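Local atomic coordinates of D-alanyl-D-alanine carboxypeptidase DacB2 (PDB entry 4RYE), a protein that acts as a D,D-carboxypeptidase on synthetic pentapeptides and probably cleaves the D-Ala-D-Ala end of peptidoglycan stem peptides during cell wall biogenesis. Residues A[17-22]-A[247-252]; A[32-37]-A[226-231]; A[199-204]-A[252-257]; A[237-240]-A[244-247]. All coordinates share one frame; numbering follows the deposited sequence.

How the contacts relate
Three of the four contacts use helix 246-259. Contact 4 forms its start where the chain turns back from strand 228-237, contact 1 ties its first turn to the loop leading into strand 22-27, and contact 3 joins its middle to the turn before strand 204-212. Contact 2 instead spans two strands beneath the same helix, its leucines packed against it. Contacts 1 and 3 are largely buried, and each has one direct hydrogen bond, from backbone NH to amide in contact 1 and from phenol to carboxylate in contact 3. Contacts 2 and 4 are partly buried: contact 2 combines a leucine pair with a leucine over a guanidinium, contact 4 valine methyls against backbone with a bridging water.

Contact 1: A[17-22]-A[247-252]; sequences DGPAQT and WDQAAT
A single side chain, that of Gln-249, makes every contact from the helix side and meets three consecutive residues, Gly-18, Pro-19 and Ala-20, of a loop without regular structure. CG stands anti to the backbone N (chi1 168°) and the chain runs on extended, which carries the terminal amide off the helix to the loop. There OE1 accepts a hydrogen bond from Ala-20 N at 2.8 Å. The N-H points at the oxygen nearly straight (163°) and arrives in the plane of the amide carbonyl, on a lone pair, with a C=O...N angle of 135°. The same oxygen is wedged among carbons: Pro-19 CD lies 3.1 Å from Gln-249 OE1, and Ala-20 CB is 3.2 Å from it. On the nitrogen side of the amide, Gln-249 NE2 packs against Gly-18 CA at 3.4 Å, an approach possible because Gly-18 has no side chain on the side facing the amide. Pro-19 lies alongside Gln-249, the two pointing opposite ways. The loop thus gains a polar tie inside a buried contact. Ala-20 and Gln-249 both also rest on Met-234 of strand 228-237, while Pro-19 and Ala-20 touch Tyr-246 at the start of helix 246-259. Just beyond, Gln-21 and Thr-22 form a classic beta bulge facing Met-235, where strand 22-27 begins and pairs with strand 228-237.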
loop_
_atom_site.group_PDB
_atom_site.type_symbol
_atom_site.label_atom_id
_atom_site.label_comp_id
_atom_site.label_asym_id
_atom_site.label_seq_id
_atom_site.Cartn_x
_atom_site.Cartn_y
_atom_site.Cartn_z
ATOM N N ASP A 17 18.484 -13.886 0.266
ATOM C CA ASP A 17 17.360 -14.272 1.111
ATOM C C ASP A 17 16.858 -13.063 1.900
ATOM O O ASP A 17 17.620 -12.134 2.183
ATOM C CB ASP A 17 17.757 -15.404 2.067
ATOM C CG ASP A 17 18.218 -16.660 1.336
ATOM O OD1 ASP A 17 17.963 -16.781 0.117
ATOM O OD2 ASP A 17 18.836 -17.532 1.990
ATOM N N GLY A 18 15.575 -13.076 2.250
ATOM C CA GLY A 18 14.983 -11.988 3.011
ATOM C C GLY A 18 13.795 -12.458 3.828
ATOM O O GLY A 18 13.353 -13.599 3.681
ATOM N N PRO A 19 13.269 -11.582 4.696
ATOM C CA PRO A 19 12.176 -11.944 5.607
ATOM C C PRO A 19 10.841 -12.210 4.914
ATOM O O PRO A 19 10.040 -12.975 5.453
ATOM C CB PRO A 19 12.059 -10.713 6.518
ATOM C CG PRO A 19 12.671 -9.589 5.732
ATOM C CD PRO A 19 13.800 -10.238 4.986
ATOM N N ALA A 20 10.591 -11.585 3.765
ATOM C CA ALA A 20 9.301 -11.747 3.082
ATOM C C ALA A 20 9.134 -13.168 2.548
ATOM O O ALA A 20 10.012 -13.672 1.857
ATOM C CB ALA A 20 9.155 -10.735 1.939
ATOM N N GLN A 21 8.012 -13.816 2.857
ATOM C CA GLN A 21 7.805 -15.181 2.368
ATOM C C GLN A 21 7.227 -15.242 0.946
ATOM O O GLN A 21 7.417 -16.238 0.253
ATOM C CB GLN A 21 6.988 -16.023 3.356
ATOM C CG GLN A 21 7.758 -16.358 4.636
ATOM C CD GLN A 21 9.056 -17.079 4.351
ATOM O OE1 GLN A 21 9.057 -18.267 4.030
ATOM N NE2 GLN A 21 10.173 -16.361 4.449
ATOM N N THR A 22 6.514 -14.198 0.519
ATOM C CA THR A 22 6.166 -14.056 -0.896
ATOM C C THR A 22 6.523 -12.653 -1.342
ATOM O O THR A 22 6.494 -11.731 -0.542
ATOM C CB THR A 22 4.662 -14.269 -1.191
ATOM O OG1 THR A 22 3.936 -13.087 -0.837
ATOM C CG2 THR A 22 4.107 -15.501 -0.434
ATOM N N TRP A 247 13.028 -2.959 5.068
ATOM C CA TRP A 247 13.588 -1.860 4.279
ATOM C C TRP A 247 14.797 -2.347 3.494
ATOM O O TRP A 247 15.009 -1.930 2.347
ATOM C CB TRP A 247 13.988 -0.661 5.156
ATOM C CG TRP A 247 12.875 -0.080 6.002
ATOM C CD1 TRP A 247 12.893 0.109 7.355
ATOM C CD2 TRP A 247 11.589 0.384 5.550
ATOM N NE1 TRP A 247 11.702 0.657 7.773
ATOM C CE2 TRP A 247 10.885 0.836 6.686
ATOM C CE3 TRP A 247 10.966 0.458 4.300
ATOM C CZ2 TRP A 247 9.591 1.361 6.607
ATOM C CZ3 TRP A 247 9.677 0.978 4.223
ATOM C CH2 TRP A 247 9.009 1.425 5.369
ATOM N N ASP A 248 15.586 -3.218 4.127
ATOM C CA ASP A 248 16.762 -3.823 3.507
ATOM C C ASP A 248 16.371 -4.651 2.285
ATOM O O ASP A 248 16.943 -4.487 1.202
ATOM C CB ASP A 248 17.524 -4.713 4.511
ATOM C CG ASP A 248 18.286 -3.911 5.558
ATOM O OD1 ASP A 248 18.700 -2.770 5.265
ATOM O OD2 ASP A 248 18.483 -4.435 6.677
ATOM N N GLN A 249 15.396 -5.539 2.460
ATOM C CA GLN A 249 15.002 -6.448 1.390
ATOM C C GLN A 249 14.350 -5.695 0.233
ATOM O O GLN A 249 14.514 -6.069 -0.924
ATOM C CB GLN A 249 14.083 -7.563 1.916
ATOM C CG GLN A 249 13.405 -8.385 0.818
ATOM C CD GLN A 249 12.770 -9.672 1.339
ATOM O OE1 GLN A 249 12.154 -9.694 2.406
ATOM N NE2 GLN A 249 12.936 -10.754 0.589
ATOM N N ALA A 250 13.614 -4.632 0.542
ATOM C CA ALA A 250 13.006 -3.825 -0.509
ATOM C C ALA A 250 14.095 -3.180 -1.349
ATOM O O ALA A 250 14.013 -3.166 -2.571
ATOM C CB ALA A 250 12.072 -2.760 0.077
ATOM N N ALA A 251 15.108 -2.632 -0.690
ATOM C CA ALA A 251 16.197 -1.987 -1.408
ATOM C C ALA A 251 16.973 -3.042 -2.206
ATOM O O ALA A 251 17.417 -2.793 -3.324
ATOM C CB ALA A 251 17.110 -1.253 -0.437
ATOM N N THR A 252 17.134 -4.223 -1.618
ATOM C CA THR A 252 17.807 -5.329 -2.299
ATOM C C THR A 252 17.054 -5.756 -3.569
ATOM O O THR A 252 17.671 -5.994 -4.613
ATOM C CB THR A 252 18.000 -6.523 -1.345
ATOM O OG1 THR A 252 19.044 -6.208 -0.419
ATOM C CG2 THR A 252 18.381 -7.782 -2.110
#

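Contact 2: A[32-37]-A[226-231]; sequences QVLAGR and GGRRLV
Leu-34 meets Arg-228 and Leu-230 across the face of the central antiparallel sheet of the alpha/beta part of this beta-lactamase-clan fold. Strands 32-37 and 228-237 are not paired with each other: both flank strand 22-27, and because that strand lies between them the link is made by side chains alone, without a hydrogen bond. The axes of the short segments pass 9.2 Å apart, and their N-to-C directions diverge by 61°. The apolar part is the pair of leucines, which cross at about a right angle, with Leu-34 CD2 3.9 Å from Leu-230 CD2. Helix 246-259 adds to this patch, as Trp-256 touches Leu-34 while Phe-254 and Phe-258 touch Leu-230. Leu-34 itself sits in a classic beta bulge, where it and Ala-35 both face Val-25 of the strand between.

The second kind of contact is that of an aliphatic group over a charged plane. Arg-228 reaches across with its chain extended from CG to NE, CG anti to the backbone N (chi1 -175°). It and Leu-34 approach from opposite strands, and the leucine methyls end up over a face of the guanidinium. Its charge is met by Asp-27 of the intervening strand, through a salt bridge at NE. Gln-32 crosses the arginine at about a right angle, but its OE1 is hydrogen-bonded to Ser-30 and lies 3.6 Å from Arg-228 NH2. On the covered face, Leu-34 CD2 stands 3.6 Å above the guanidinium plane, displaced toward the rim and 3.8 Å from Arg-228 NH1.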
loop_
_atom_site.group_PDB
_atom_site.type_symbol
_atom_site.label_atom_id
_atom_site.label_comp_id
_atom_site.label_asym_id
_atom_site.label_seq_id
_atom_site.Cartn_x
_atom_site.Cartn_y
_atom_site.Cartn_z
ATOM N N GLN A 32 5.908 -6.223 -17.307
ATOM C CA GLN A 32 6.786 -7.398 -17.244
ATOM C C GLN A 32 7.051 -7.771 -15.791
ATOM O O GLN A 32 7.273 -6.899 -14.959
ATOM C CB GLN A 32 8.152 -7.111 -17.872
ATOM C CG GLN A 32 8.182 -6.825 -19.358
ATOM C CD GLN A 32 9.507 -6.181 -19.763
ATOM O OE1 GLN A 32 9.658 -4.956 -19.705
ATOM N NE2 GLN A 32 10.484 -7.009 -20.141
ATOM N N VAL A 33 7.028 -9.061 -15.487
ATOM C CA VAL A 33 7.443 -9.533 -14.163
ATOM C C VAL A 33 8.908 -9.968 -14.234
ATOM O O VAL A 33 9.271 -10.818 -15.051
ATOM C CB VAL A 33 6.541 -10.688 -13.662
ATOM C CG1 VAL A 33 7.041 -11.224 -12.329
ATOM C CG2 VAL A 33 5.103 -10.197 -13.519
ATOM N N LEU A 34 9.752 -9.367 -13.398
ATOM C CA LEU A 34 11.188 -9.656 -13.430
ATOM C C LEU A 34 11.545 -10.863 -12.574
ATOM O O LEU A 34 12.435 -11.652 -12.921
ATOM C CB LEU A 34 11.995 -8.436 -12.971
ATOM C CG LEU A 34 12.084 -7.193 -13.861
ATOM C CD1 LEU A 34 10.756 -6.502 -14.031
ATOM C CD2 LEU A 34 13.076 -6.219 -13.272
ATOM N N ALA A 35 10.858 -11.003 -11.445
ATOM C CA ALA A 35 11.098 -12.125 -10.544
ATOM C C ALA A 35 9.952 -12.224 -9.559
ATOM O O ALA A 35 9.249 -11.256 -9.322
ATOM C CB ALA A 35 12.433 -11.948 -9.796
ATOM N N GLY A 36 9.768 -13.396 -8.971
ATOM C CA GLY A 36 8.724 -13.545 -7.981
ATOM C C GLY A 36 8.948 -14.771 -7.138
ATOM O O GLY A 36 9.592 -15.734 -7.576
ATOM N N ARG A 37 8.449 -14.727 -5.909
ATOM C CA ARG A 37 8.426 -15.910 -5.074
ATOM C C ARG A 37 7.016 -16.104 -4.546
ATOM O O ARG A 37 6.510 -15.247 -3.817
ATOM C CB ARG A 37 9.403 -15.785 -3.914
ATOM C CG ARG A 37 9.418 -17.029 -3.041
ATOM C CD ARG A 37 10.427 -16.928 -1.914
ATOM N NE ARG A 37 10.329 -18.077 -1.023
ATOM C CZ ARG A 37 10.598 -18.038 0.277
ATOM N NH1 ARG A 37 10.983 -16.900 0.839
ATOM N NH2 ARG A 37 10.479 -19.136 1.012
ATOM N N GLY A 226 17.429 5.097 -13.677
ATOM C CA GLY A 226 18.030 4.806 -14.970
ATOM C C GLY A 226 17.006 4.679 -16.075
ATOM O O GLY A 226 17.236 4.015 -17.071
ATOM N N GLY A 227 15.862 5.320 -15.901
ATOM C CA GLY A 227 14.859 5.348 -16.950
ATOM C C GLY A 227 13.813 4.254 -16.844
ATOM O O GLY A 227 12.849 4.240 -17.611
ATOM N N ARG A 228 14.000 3.337 -15.898
ATOM C CA ARG A 228 13.036 2.254 -15.678
ATOM C C ARG A 228 12.310 2.465 -14.349
ATOM O O ARG A 228 12.873 3.010 -13.414
ATOM C CB ARG A 228 13.755 0.902 -15.677
ATOM C CG ARG A 228 12.838 -0.300 -15.586
ATOM C CD ARG A 228 13.585 -1.629 -15.781
ATOM N NE ARG A 228 12.648 -2.632 -16.280
ATOM C CZ ARG A 228 12.948 -3.898 -16.559
ATOM N NH1 ARG A 228 14.170 -4.364 -16.362
ATOM N NH2 ARG A 228 12.004 -4.706 -17.022
ATOM N N ARG A 229 11.054 2.047 -14.268
ATOM C CA ARG A 229 10.311 2.178 -13.026
ATOM C C ARG A 229 9.824 0.802 -12.585
ATOM O O ARG A 229 9.236 0.057 -13.372
ATOM C CB ARG A 229 9.162 3.172 -13.219
ATOM C CG ARG A 229 9.638 4.505 -13.826
ATOM C CD ARG A 229 8.624 5.629 -13.664
ATOM N NE ARG A 229 7.425 5.411 -14.468
ATOM C CZ ARG A 229 6.395 6.253 -14.507
ATOM N NH1 ARG A 229 6.423 7.362 -13.785
ATOM N NH2 ARG A 229 5.339 5.989 -15.261
ATOM N N LEU A 230 10.081 0.467 -11.326
ATOM C CA LEU A 230 9.764 -0.860 -10.820
ATOM C C LEU A 230 8.746 -0.774 -9.707
ATOM O O LEU A 230 8.659 0.229 -9.005
ATOM C CB LEU A 230 11.020 -1.563 -10.291
ATOM C CG LEU A 230 12.155 -1.869 -11.286
ATOM C CD1 LEU A 230 13.323 -2.565 -10.587
ATOM C CD2 LEU A 230 11.662 -2.716 -12.470
ATOM N N VAL A 231 7.997 -1.853 -9.533
ATOM C CA VAL A 231 7.057 -1.939 -8.441
ATOM C C VAL A 231 7.259 -3.297 -7.775
ATOM O O VAL A 231 7.451 -4.312 -8.453
ATOM C CB VAL A 231 5.608 -1.718 -8.931
ATOM C CG1 VAL A 231 5.238 -2.716 -10.021
ATOM C CG2 VAL A 231 4.618 -1.792 -7.774
#

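Contact 3: A[199-204]-A[252-257]; sequences QRYPGA and TLFDWG
A type II beta turn from Tyr-201 to Ala-204 connects helix 197-200 to the edge strand 204-212, which contains the KTG sequence typical of this peptidase family, and its first residue reaches over to helix 246-259. Tyr-201, which has just left the helical conformation, holds CG anti to its own amide nitrogen (chi1 -164°), and the ring extends to the helix. Its hydroxyl donates to Asp-255 OD1, with Tyr-201 OH only 2.6 Å from that oxygen. The carboxylate oxygen sits at the edge of the ring, in its plane, and is met on its anti side, 29° out of the carboxylate plane. One residue earlier in the helix, Phe-254 supplies the apolar half: its CB packs 3.6 Å from Tyr-201 CZ. The two rings are neither stacked nor edge-to-face, being inclined by 32° with centroids 5.7 Å apart. Arg-225 adds a cation-pi contact with the Tyr-201 ring and a long, weak ion pair with Asp-255, which would probably favour the charged carboxylate. Ala-251 and Phe-258, one turn before and one turn after Phe-254 and Asp-255 along helix 246-259, also touch the tyrosine, while Phe-254 packs on Leu-230 and Ile-232 of strand 228-237 and meets Leu-197 of the short helix 197-200.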
loop_
_atom_site.group_PDB
_atom_site.type_symbol
_atom_site.label_atom_id
_atom_site.label_comp_id
_atom_site.label_asym_id
_atom_site.label_seq_id
_atom_site.Cartn_x
_atom_site.Cartn_y
_atom_site.Cartn_z
ATOM N N GLN A 199 13.250 7.975 2.334
ATOM C CA GLN A 199 14.449 8.566 2.910
ATOM C C GLN A 199 15.714 7.735 2.681
ATOM O O GLN A 199 16.813 8.279 2.628
ATOM C CB GLN A 199 14.240 8.797 4.413
ATOM C CG GLN A 199 13.048 9.690 4.735
ATOM C CD GLN A 199 12.571 9.540 6.167
ATOM O OE1 GLN A 199 12.254 8.438 6.616
ATOM N NE2 GLN A 199 12.511 10.653 6.890
ATOM N N ARG A 200 15.570 6.422 2.558
ATOM C CA ARG A 200 16.752 5.559 2.510
ATOM C C ARG A 200 17.168 5.156 1.106
ATOM O O ARG A 200 18.318 4.762 0.879
ATOM C CB ARG A 200 16.507 4.284 3.315
ATOM C CG ARG A 200 16.291 4.508 4.796
ATOM C CD ARG A 200 15.497 3.345 5.369
ATOM N NE ARG A 200 15.297 3.460 6.809
ATOM C CZ ARG A 200 16.058 2.845 7.702
ATOM N NH1 ARG A 200 17.056 2.079 7.287
ATOM N NH2 ARG A 200 15.820 2.990 9.000
ATOM N N TYR A 201 16.229 5.222 0.171
ATOM C CA TYR A 201 16.466 4.693 -1.167
ATOM C C TYR A 201 16.227 5.747 -2.244
ATOM O O TYR A 201 15.077 5.998 -2.605
ATOM C CB TYR A 201 15.547 3.492 -1.429
ATOM C CG TYR A 201 16.013 2.685 -2.611
ATOM C CD1 TYR A 201 17.038 1.770 -2.473
ATOM C CD2 TYR A 201 15.458 2.868 -3.870
ATOM C CE1 TYR A 201 17.496 1.033 -3.554
ATOM C CE2 TYR A 201 15.909 2.126 -4.969
ATOM C CZ TYR A 201 16.932 1.219 -4.798
ATOM O OH TYR A 201 17.395 0.486 -5.871
ATOM N N PRO A 202 17.307 6.384 -2.740
ATOM C CA PRO A 202 17.181 7.346 -3.842
ATOM C C PRO A 202 16.413 6.767 -5.020
ATOM O O PRO A 202 16.735 5.673 -5.493
ATOM C CB PRO A 202 18.634 7.599 -4.240
ATOM C CG PRO A 202 19.366 7.529 -2.914
ATOM C CD PRO A 202 18.669 6.385 -2.170
ATOM N N GLY A 203 15.396 7.494 -5.469
ATOM C CA GLY A 203 14.562 7.045 -6.571
ATOM C C GLY A 203 13.259 6.385 -6.158
ATOM O O GLY A 203 12.425 6.074 -7.005
ATOM N N ALA A 204 13.077 6.137 -4.865
ATOM C CA ALA A 204 11.782 5.632 -4.393
ATOM C C ALA A 204 10.693 6.658 -4.729
ATOM O O ALA A 204 10.923 7.853 -4.609
ATOM C CB ALA A 204 11.831 5.374 -2.892
ATOM N N THR A 252 17.134 -4.223 -1.618
ATOM C CA THR A 252 17.807 -5.329 -2.299
ATOM C C THR A 252 17.054 -5.756 -3.569
ATOM O O THR A 252 17.671 -5.994 -4.613
ATOM C CB THR A 252 18.000 -6.523 -1.345
ATOM O OG1 THR A 252 19.044 -6.208 -0.419
ATOM C CG2 THR A 252 18.381 -7.782 -2.110
ATOM N N LEU A 253 15.729 -5.833 -3.491
ATOM C CA LEU A 253 14.917 -6.212 -4.655
ATOM C C LEU A 253 14.930 -5.155 -5.751
ATOM O O LEU A 253 15.066 -5.485 -6.928
ATOM C CB LEU A 253 13.481 -6.536 -4.247
ATOM C CG LEU A 253 13.318 -7.892 -3.558
ATOM C CD1 LEU A 253 11.886 -8.076 -3.098
ATOM C CD2 LEU A 253 13.742 -9.030 -4.502
ATOM N N PHE A 254 14.808 -3.888 -5.362
ATOM C CA PHE A 254 14.900 -2.789 -6.322
ATOM C C PHE A 254 16.268 -2.767 -6.999
ATOM O O PHE A 254 16.350 -2.690 -8.236
ATOM C CB PHE A 254 14.620 -1.440 -5.630
ATOM C CG PHE A 254 13.142 -1.124 -5.454
ATOM C CD1 PHE A 254 12.246 -1.245 -6.516
ATOM C CD2 PHE A 254 12.659 -0.690 -4.224
ATOM C CE1 PHE A 254 10.889 -0.940 -6.347
ATOM C CE2 PHE A 254 11.317 -0.392 -4.046
ATOM C CZ PHE A 254 10.424 -0.515 -5.108
ATOM N N ASP A 255 17.336 -2.838 -6.199
ATOM C CA ASP A 255 18.700 -2.873 -6.728
ATOM C C ASP A 255 18.865 -4.028 -7.720
ATOM O O ASP A 255 19.427 -3.858 -8.806
ATOM C CB ASP A 255 19.736 -3.071 -5.608
ATOM C CG ASP A 255 20.069 -1.785 -4.854
ATOM O OD1 ASP A 255 19.608 -0.696 -5.253
ATOM O OD2 ASP A 255 20.820 -1.873 -3.856
ATOM N N TRP A 256 18.405 -5.209 -7.325
ATOM C CA TRP A 256 18.491 -6.375 -8.199
ATOM C C TRP A 256 17.733 -6.132 -9.507
ATOM O O TRP A 256 18.228 -6.457 -10.588
ATOM C CB TRP A 256 17.963 -7.627 -7.498
ATOM C CG TRP A 256 18.014 -8.854 -8.377
ATOM C CD1 TRP A 256 19.042 -9.751 -8.489
ATOM C CD2 TRP A 256 16.992 -9.299 -9.276
ATOM N NE1 TRP A 256 18.715 -10.725 -9.400
ATOM C CE2 TRP A 256 17.465 -10.466 -9.901
ATOM C CE3 TRP A 256 15.725 -8.818 -9.616
ATOM C CZ2 TRP A 256 16.704 -11.166 -10.853
ATOM C CZ3 TRP A 256 14.975 -9.515 -10.557
ATOM C CH2 TRP A 256 15.466 -10.670 -11.160
ATOM N N GLY A 257 16.545 -5.549 -9.402
ATOM C CA GLY A 257 15.726 -5.273 -10.568
ATOM C C GLY A 257 16.348 -4.249 -11.506
ATOM O O GLY A 257 16.241 -4.363 -12.728
#

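Contact 4: A[237-240]-A[244-247]; sequences GLVK and PTYW
Pro-244 meets Val-239 through its carbonyl oxygen, with Val-239 CG1 3.5 Å from Pro-244 O. The same oxygen holds a water that bridges the turn: the water donates to Pro-244 O at 2.6 Å and accepts from Lys-240 N at 2.9 Å. This relayed bond joins the two arms of the loop where no direct one spans them. Next comes Thr-245 at the N-cap of helix 246-259, with its OG1 taking the amide hydrogen of Asp-248 in the first turn. Its backbone faces Val-239, whose CG2 packs 3.8 Å from Thr-245 CA. That methyl also lies over the start of Tyr-246, with Val-239 CG2 3.8 Å from Tyr-246 N. Because CG1 stands anti to the valine's own backbone N (chi1 180°), the two branches divide the work, one near the proline carbonyl and the other near the first helical residue.

Tyr-246 touches the other segment with the hydroxyl end of its ring. Its first torsion is close to eclipsed (chi1 -112°), and the ring swings back toward Gly-237, bringing Tyr-246 OH within 3.4 Å of Gly-237 CA. The hydroxyl does not bond the glycine amide, as the angle is poor, but makes a weak hydrogen bond to the carbonyl of Lys-217. The side chain of Tyr-246 is about 11 Å from that of Ser-47, the inferred acyl-ester nucleophile. Around it, Phe-219 of strand 218-225 touches the tyrosine, while Gly-237, at the end of strand 228-237, pairs through its backbone with Lys-217.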
loop_
_atom_site.group_PDB
_atom_site.type_symbol
_atom_site.label_atom_id
_atom_site.label_comp_id
_atom_site.label_asym_id
_atom_site.label_seq_id
_atom_site.Cartn_x
_atom_site.Cartn_y
_atom_site.Cartn_z
ATOM N N GLY A 237 5.935 -11.649 6.184
ATOM C CA GLY A 237 7.316 -11.733 6.619
ATOM C C GLY A 237 7.543 -11.284 8.041
ATOM O O GLY A 237 6.787 -10.468 8.573
ATOM N N LEU A 238 8.582 -11.834 8.665
ATOM C CA LEU A 238 8.997 -11.401 9.985
ATOM C C LEU A 238 10.508 -11.200 9.998
ATOM O O LEU A 238 11.258 -12.056 9.527
ATOM C CB LEU A 238 8.588 -12.425 11.046
ATOM C CG LEU A 238 7.085 -12.565 11.294
ATOM C CD1 LEU A 238 6.799 -13.680 12.286
ATOM C CD2 LEU A 238 6.487 -11.249 11.770
ATOM N N VAL A 239 10.946 -10.065 10.536
ATOM C CA VAL A 239 12.370 -9.758 10.623
ATOM C C VAL A 239 13.027 -10.472 11.802
ATOM O O VAL A 239 12.554 -10.390 12.935
ATOM C CB VAL A 239 12.619 -8.243 10.741
ATOM C CG1 VAL A 239 14.115 -7.953 10.839
ATOM C CG2 VAL A 239 12.014 -7.520 9.559
ATOM N N LYS A 240 14.115 -11.181 11.529
ATOM C CA LYS A 240 14.869 -11.852 12.584
ATOM C C LYS A 240 16.008 -10.956 13.068
ATOM O O LYS A 240 16.524 -10.137 12.301
ATOM C CB LYS A 240 15.411 -13.186 12.066
ATOM C CG LYS A 240 14.321 -14.069 11.472
ATOM C CD LYS A 240 14.888 -15.199 10.626
ATOM C CE LYS A 240 13.795 -15.870 9.787
ATOM N NZ LYS A 240 13.282 -15.000 8.669
ATOM N N PRO A 244 18.065 -9.276 7.625
ATOM C CA PRO A 244 17.650 -8.087 6.871
ATOM C C PRO A 244 16.283 -7.613 7.344
ATOM O O PRO A 244 15.444 -8.448 7.691
ATOM C CB PRO A 244 17.546 -8.600 5.430
ATOM C CG PRO A 244 18.396 -9.849 5.394
ATOM C CD PRO A 244 18.263 -10.454 6.761
ATOM N N THR A 245 16.072 -6.298 7.374
ATOM C CA THR A 245 14.766 -5.725 7.690
ATOM C C THR A 245 13.942 -5.651 6.424
ATOM O O THR A 245 14.435 -5.950 5.336
ATOM C CB THR A 245 14.901 -4.293 8.225
ATOM O OG1 THR A 245 15.434 -3.456 7.189
ATOM C CG2 THR A 245 15.815 -4.254 9.440
ATOM N N TYR A 246 12.685 -5.234 6.539
ATOM C CA TYR A 246 11.874 -5.092 5.346
ATOM C C TYR A 246 12.436 -3.983 4.459
ATOM O O TYR A 246 12.348 -4.063 3.234
ATOM C CB TYR A 246 10.397 -4.848 5.698
ATOM C CG TYR A 246 9.487 -6.008 5.328
ATOM C CD1 TYR A 246 9.860 -7.325 5.593
ATOM C CD2 TYR A 246 8.254 -5.789 4.727
ATOM C CE1 TYR A 246 9.030 -8.392 5.256
ATOM C CE2 TYR A 246 7.416 -6.849 4.390
ATOM C CZ TYR A 246 7.811 -8.145 4.655
ATOM O OH TYR A 246 6.984 -9.203 4.323
ATOM N N TRP A 247 13.028 -2.959 5.068
ATOM C CA TRP A 247 13.588 -1.860 4.279
ATOM C C TRP A 247 14.797 -2.347 3.494
ATOM O O TRP A 247 15.009 -1.930 2.347
ATOM C CB TRP A 247 13.988 -0.661 5.156
ATOM C CG TRP A 247 12.875 -0.080 6.002
ATOM C CD1 TRP A 247 12.893 0.109 7.355
ATOM C CD2 TRP A 247 11.589 0.384 5.550
ATOM N NE1 TRP A 247 11.702 0.657 7.773
ATOM C CE2 TRP A 247 10.885 0.836 6.686
ATOM C CE3 TRP A 247 10.966 0.458 4.300
ATOM C CZ2 TRP A 247 9.591 1.361 6.607
ATOM C CZ3 TRP A 247 9.677 0.978 4.223
ATOM C CH2 TRP A 247 9.009 1.425 5.369
HETATM O O HOH W 1 15.165 -10.748 8.881
#